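Long-range contacts in mRNA-decapping enzyme subunit 1 (Saccharomyces cerevisiae, PDB 1Q67), which works with DCP2 in the decapping complex, which removes the 7-methylguanine cap from mRNAs during normal turnover and nonsense-mediated decay: residues Lys33-Leu37 with Lys227-Ala231; Asn177-Met182 with Lys194-His198. One frame throughout, in Å; residues are numbered along the deposited sequence.

Interaction 1. Residues Lys33-Leu37 with Lys227-Ala231; sequences KIKQL and KDSFA
Two long polar side chains, Gln-36 and Lys-35, carry this surface contact; with about 60 and 54 Å² covered, they lose the most surface to it. Both CA-to-CB bonds point toward 227-231, an irregular piece ending at the C-terminal carboxylate of Ala-231, and no backbone-to-backbone hydrogen bond joins the segments: the nearest CA atoms, of Gln-36 and Phe-230, are 7.4 Å apart. Consecutive residues can face the same way because Lys-35 (phi/psi -121/-32) and Gln-36 (-153/128) form a classic beta bulge opposite Leu-69 of strand 64-70, at the start of strand 34-41, an outer strand of its sheet. Lys-35 is all-trans, so its NZ reaches Asp-228, making a salt bridge to OD1 at 2.8 Å and a hydrogen bond to the backbone O at 3.0 Å. Gln-36, with chi1 and chi2 both t, brings OE1 to 2.8 Å from Phe-230 N, a weak hydrogen bond with an N-H...O angle of 116°. Gln-36 NE2 lies at the Phe-230 ring edge, 3.7 Å from CD1.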
loop_
_atom_site.group_PDB
_atom_site.type_symbol
_atom_site.label_atom_id
_atom_site.label_comp_id
_atom_site.label_asym_id
_atom_site.label_seq_id
_atom_site.Cartn_x
_atom_site.Cartn_y
_atom_site.Cartn_z
ATOM N N LYS B 33 -11.904 6.168 -22.044
ATOM C CA LYS B 33 -12.779 5.094 -22.504
ATOM C C LYS B 33 -13.748 4.501 -21.484
ATOM O O LYS B 33 -14.731 3.884 -21.882
ATOM C CB LYS B 33 -11.955 3.947 -23.099
ATOM C CG LYS B 33 -11.786 3.979 -24.616
ATOM C CD LYS B 33 -10.898 5.111 -25.072
ATOM C CE LYS B 33 -10.568 4.979 -26.560
ATOM N NZ LYS B 33 -9.803 3.732 -26.869
ATOM N N ILE B 34 -13.500 4.668 -20.185
ATOM C CA ILE B 34 -14.413 4.076 -19.216
ATOM C C ILE B 34 -15.856 4.359 -19.605
ATOM O O ILE B 34 -16.221 5.493 -19.906
ATOM C CB ILE B 34 -14.170 4.573 -17.763
ATOM C CG1 ILE B 34 -15.147 3.868 -16.814
ATOM C CG2 ILE B 34 -14.358 6.086 -17.672
ATOM C CD1 ILE B 34 -14.826 4.032 -15.320
ATOM N N LYS B 35 -16.673 3.312 -19.598
ATOM C CA LYS B 35 -18.078 3.430 -19.962
ATOM C C LYS B 35 -18.977 2.992 -18.821
ATOM O O LYS B 35 -20.074 3.509 -18.655
ATOM C CB LYS B 35 -18.361 2.574 -21.203
ATOM C CG LYS B 35 -19.837 2.479 -21.588
ATOM C CD LYS B 35 -20.016 1.610 -22.833
ATOM C CE LYS B 35 -21.483 1.450 -23.204
ATOM N NZ LYS B 35 -21.641 0.700 -24.486
ATOM N N GLN B 36 -18.510 2.030 -18.037
ATOM C CA GLN B 36 -19.287 1.536 -16.913
ATOM C C GLN B 36 -18.380 0.967 -15.822
ATOM O O GLN B 36 -17.513 0.136 -16.089
ATOM C CB GLN B 36 -20.278 0.465 -17.396
ATOM C CG GLN B 36 -21.193 -0.089 -16.311
ATOM C CD GLN B 36 -22.101 -1.221 -16.815
ATOM O OE1 GLN B 36 -21.734 -1.978 -17.721
ATOM N NE2 GLN B 36 -23.280 -1.352 -16.209
ATOM N N LEU B 37 -18.578 1.432 -14.592
ATOM C CA LEU B 37 -17.796 0.953 -13.458
ATOM C C LEU B 37 -18.399 -0.395 -13.070
ATOM O O LEU B 37 -19.607 -0.505 -12.904
ATOM C CB LEU B 37 -17.906 1.941 -12.287
ATOM C CG LEU B 37 -17.221 1.580 -10.964
ATOM C CD1 LEU B 37 -15.715 1.497 -11.169
ATOM C CD2 LEU B 37 -17.560 2.647 -9.903
ATOM N N LYS B 227 -17.913 -8.119 -24.012
ATOM C CA LYS B 227 -19.199 -7.498 -23.738
ATOM C C LYS B 227 -19.094 -5.995 -23.942
ATOM O O LYS B 227 -18.109 -5.364 -23.551
ATOM C CB LYS B 227 -19.638 -7.807 -22.311
ATOM C CG LYS B 227 -20.002 -9.256 -22.094
ATOM C CD LYS B 227 -21.495 -9.408 -21.855
ATOM C CE LYS B 227 -22.314 -8.874 -23.019
ATOM N NZ LYS B 227 -23.771 -8.879 -22.689
ATOM N N ASP B 228 -20.123 -5.427 -24.555
ATOM C CA ASP B 228 -20.149 -4.005 -24.838
ATOM C C ASP B 228 -20.854 -3.222 -23.734
ATOM O O ASP B 228 -20.668 -2.013 -23.609
ATOM C CB ASP B 228 -20.836 -3.778 -26.182
ATOM C CG ASP B 228 -20.563 -2.411 -26.749
ATOM O OD1 ASP B 228 -21.080 -1.416 -26.192
ATOM O OD2 ASP B 228 -19.821 -2.334 -27.752
ATOM N N SER B 229 -21.663 -3.904 -22.931
ATOM C CA SER B 229 -22.360 -3.224 -21.844
ATOM C C SER B 229 -22.862 -4.171 -20.766
ATOM O O SER B 229 -23.021 -5.373 -20.995
ATOM C CB SER B 229 -23.545 -2.415 -22.380
ATOM O OG SER B 229 -24.609 -3.271 -22.753
ATOM N N PHE B 230 -23.112 -3.596 -19.593
ATOM C CA PHE B 230 -23.609 -4.320 -18.433
ATOM C C PHE B 230 -23.203 -5.787 -18.469
ATOM O O PHE B 230 -23.927 -6.619 -19.017
ATOM C CB PHE B 230 -25.133 -4.193 -18.363
ATOM C CG PHE B 230 -25.734 -4.808 -17.139
ATOM C CD1 PHE B 230 -25.312 -4.417 -15.871
ATOM C CD2 PHE B 230 -26.723 -5.780 -17.250
ATOM C CE1 PHE B 230 -25.868 -4.987 -14.727
ATOM C CE2 PHE B 230 -27.287 -6.358 -16.112
ATOM C CZ PHE B 230 -26.859 -5.961 -14.849
ATOM N N ALA B 231 -22.039 -6.072 -17.883
ATOM C CA ALA B 231 -21.437 -7.407 -17.804
ATOM C C ALA B 231 -20.065 -7.369 -18.456
ATOM O O ALA B 231 -19.531 -6.252 -18.625
ATOM C CB ALA B 231 -22.300 -8.458 -18.482
ATOM O OXT ALA B 231 -19.537 -8.453 -18.781
#

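Interaction 2. Residues Asn177-Met182 with Lys194-His198; sequences NPLECM and KNLKH
The touching parts of 177-182 and 194-198 run nearly antiparallel (173° between end-to-end directions), with Glu-180 and Leu-196 in register at 5.1 Å between CA atoms. Lys-194 is extended through chi1 and chi2 (both t), then bends at chi3 and chi4 (both p), so that NZ donates to Cys-181 O (2.8 Å) and Asn-195 O (3.1 Å); its own O lies 3.2 Å from Met-182 CB. Asn-195 opens a type I beta turn, closed by His-198 N to Asn-195 O at 3.1 Å, and its OD1 accepts from Leu-196 N (2.7 Å). Leu-196 makes the central pairing: its O receives Glu-180 N (2.9 Å, 171°), its CA approaches Glu-180 O at 3.4 Å in a CA-H...O contact, and its CD2 packs 3.6 Å from Met-182 CG. Lys-197 then sends NZ to Pro-178 O (2.9 Å). The segments meet at the open end of hairpin 183-187/190-194, joined by one backbone hydrogen bond; Leu-196 and Cys-181 touch helix 160-169, and Leu-179 N is hydrogen-bonded to Asp-174 OD2 in helix 171-176.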
loop_
_atom_site.group_PDB
_atom_site.type_symbol
_atom_site.label_atom_id
_atom_site.label_comp_id
_atom_site.label_asym_id
_atom_site.label_seq_id
_atom_site.Cartn_x
_atom_site.Cartn_y
_atom_site.Cartn_z
ATOM N N ASN B 177 4.310 -8.275 -31.216
ATOM C CA ASN B 177 3.929 -7.946 -29.844
ATOM C C ASN B 177 3.151 -9.135 -29.268
ATOM O O ASN B 177 1.930 -9.077 -29.115
ATOM C CB ASN B 177 3.050 -6.694 -29.832
ATOM C CG ASN B 177 2.620 -6.292 -28.430
ATOM O OD1 ASN B 177 1.700 -5.489 -28.259
ATOM N ND2 ASN B 177 3.289 -6.842 -27.422
ATOM N N PRO B 178 3.856 -10.233 -28.948
ATOM C CA PRO B 178 3.260 -11.452 -28.392
ATOM C C PRO B 178 2.324 -11.211 -27.212
ATOM O O PRO B 178 2.662 -10.491 -26.266
ATOM C CB PRO B 178 4.478 -12.281 -28.001
ATOM C CG PRO B 178 5.478 -11.894 -29.038
ATOM C CD PRO B 178 5.314 -10.393 -29.100
ATOM N N LEU B 179 1.146 -11.823 -27.281
ATOM C CA LEU B 179 0.139 -11.706 -26.235
ATOM C C LEU B 179 -0.415 -13.085 -25.906
ATOM O O LEU B 179 -0.773 -13.842 -26.807
ATOM C CB LEU B 179 -1.012 -10.804 -26.695
ATOM C CG LEU B 179 -0.717 -9.341 -27.039
ATOM C CD1 LEU B 179 -2.014 -8.643 -27.432
ATOM C CD2 LEU B 179 -0.086 -8.645 -25.844
ATOM N N GLU B 180 -0.473 -13.411 -24.618
ATOM C CA GLU B 180 -1.016 -14.693 -24.178
ATOM C C GLU B 180 -2.159 -14.481 -23.196
ATOM O O GLU B 180 -2.284 -13.408 -22.599
ATOM C CB GLU B 180 0.077 -15.566 -23.557
ATOM C CG GLU B 180 0.905 -16.298 -24.610
ATOM C CD GLU B 180 1.848 -17.329 -24.021
ATOM O OE1 GLU B 180 1.372 -18.228 -23.291
ATOM O OE2 GLU B 180 3.065 -17.245 -24.296
ATOM N N CYS B 181 -3.002 -15.497 -23.037
ATOM C CA CYS B 181 -4.144 -15.388 -22.141
ATOM C C CYS B 181 -3.773 -15.017 -20.710
ATOM O O CYS B 181 -2.854 -15.588 -20.115
ATOM C CB CYS B 181 -4.947 -16.690 -22.141
ATOM S SG CYS B 181 -5.859 -16.988 -23.680
ATOM N N MET B 182 -4.506 -14.051 -20.167
ATOM C CA MET B 182 -4.282 -13.594 -18.811
ATOM C C MET B 182 -4.849 -14.638 -17.865
ATOM O O MET B 182 -5.532 -15.570 -18.299
ATOM C CB MET B 182 -4.975 -12.249 -18.592
ATOM C CG MET B 182 -4.482 -11.147 -19.522
ATOM S SD MET B 182 -5.324 -9.553 -19.278
ATOM C CE MET B 182 -4.636 -9.089 -17.670
ATOM N N LYS B 194 -2.141 -12.610 -13.791
ATOM C CA LYS B 194 -1.100 -12.817 -14.786
ATOM C C LYS B 194 -1.425 -11.949 -15.998
ATOM O O LYS B 194 -2.528 -11.990 -16.540
ATOM C CB LYS B 194 -1.014 -14.292 -15.197
ATOM C CG LYS B 194 0.250 -14.633 -15.983
ATOM C CD LYS B 194 0.218 -16.050 -16.544
ATOM C CE LYS B 194 -0.767 -16.163 -17.709
ATOM N NZ LYS B 194 -0.406 -15.241 -18.842
ATOM N N ASN B 195 -0.434 -11.156 -16.374
ATOM C CA ASN B 195 -0.447 -10.205 -17.484
ATOM C C ASN B 195 -0.572 -10.889 -18.845
ATOM O O ASN B 195 -0.446 -12.109 -18.950
ATOM C CB ASN B 195 0.893 -9.449 -17.471
ATOM C CG ASN B 195 0.782 -8.050 -17.983
ATOM O OD1 ASN B 195 -0.128 -7.720 -18.751
ATOM N ND2 ASN B 195 1.718 -7.203 -17.576
ATOM N N LEU B 196 -0.788 -10.079 -19.884
ATOM C CA LEU B 196 -0.860 -10.570 -21.256
ATOM C C LEU B 196 0.572 -10.916 -21.667
ATOM O O LEU B 196 0.797 -11.604 -22.663
ATOM C CB LEU B 196 -1.393 -9.486 -22.197
ATOM C CG LEU B 196 -2.898 -9.227 -22.252
ATOM C CD1 LEU B 196 -3.168 -7.913 -22.959
ATOM C CD2 LEU B 196 -3.582 -10.374 -22.971
ATOM N N LYS B 197 1.532 -10.425 -20.884
ATOM C CA LYS B 197 2.952 -10.653 -21.129
ATOM C C LYS B 197 3.525 -11.670 -20.154
ATOM O O LYS B 197 4.737 -11.828 -20.050
ATOM C CB LYS B 197 3.725 -9.336 -21.000
ATOM C CG LYS B 197 4.175 -8.726 -22.327
ATOM C CD LYS B 197 3.012 -8.425 -23.252
ATOM C CE LYS B 197 3.480 -7.682 -24.502
ATOM N NZ LYS B 197 4.475 -8.460 -25.300
ATOM N N HIS B 198 2.645 -12.351 -19.432
ATOM C CA HIS B 198 3.046 -13.359 -18.457
ATOM C C HIS B 198 3.642 -12.760 -17.175
ATOM O O HIS B 198 4.241 -13.477 -16.372
ATOM C CB HIS B 198 4.043 -14.343 -19.084
ATOM C CG HIS B 198 4.015 -15.710 -18.467
ATOM N ND1 HIS B 198 4.247 -15.930 -17.125
ATOM C CD2 HIS B 198 3.773 -16.927 -19.011
ATOM C CE1 HIS B 198 4.146 -17.224 -16.869
ATOM N NE2 HIS B 198 3.859 -17.851 -17.996
#

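Interactions 1 and 2 are separate: their centres are 22 Å apart, their nearest atoms about 14 Å, and they do not touch. Both segments of interaction 2 fall between those of interaction 1 in the sequence; the segments of interaction 1 are 190 residues apart, against only 12 for the other. They are tied to different sheets of the beta sandwich: 33-37 covers the start of strand 34-41, at an outer position of the four-stranded sheet, whereas 177-182 and 194-198 flank the hairpin 183-187/190-194 at one side of the five-stranded sheet. Both centres lie 13 Å from that of the chain, yet interaction 1 covers 201 Å² and none of its touching residues is buried, while in interaction 2, with 503 Å², three of ten are.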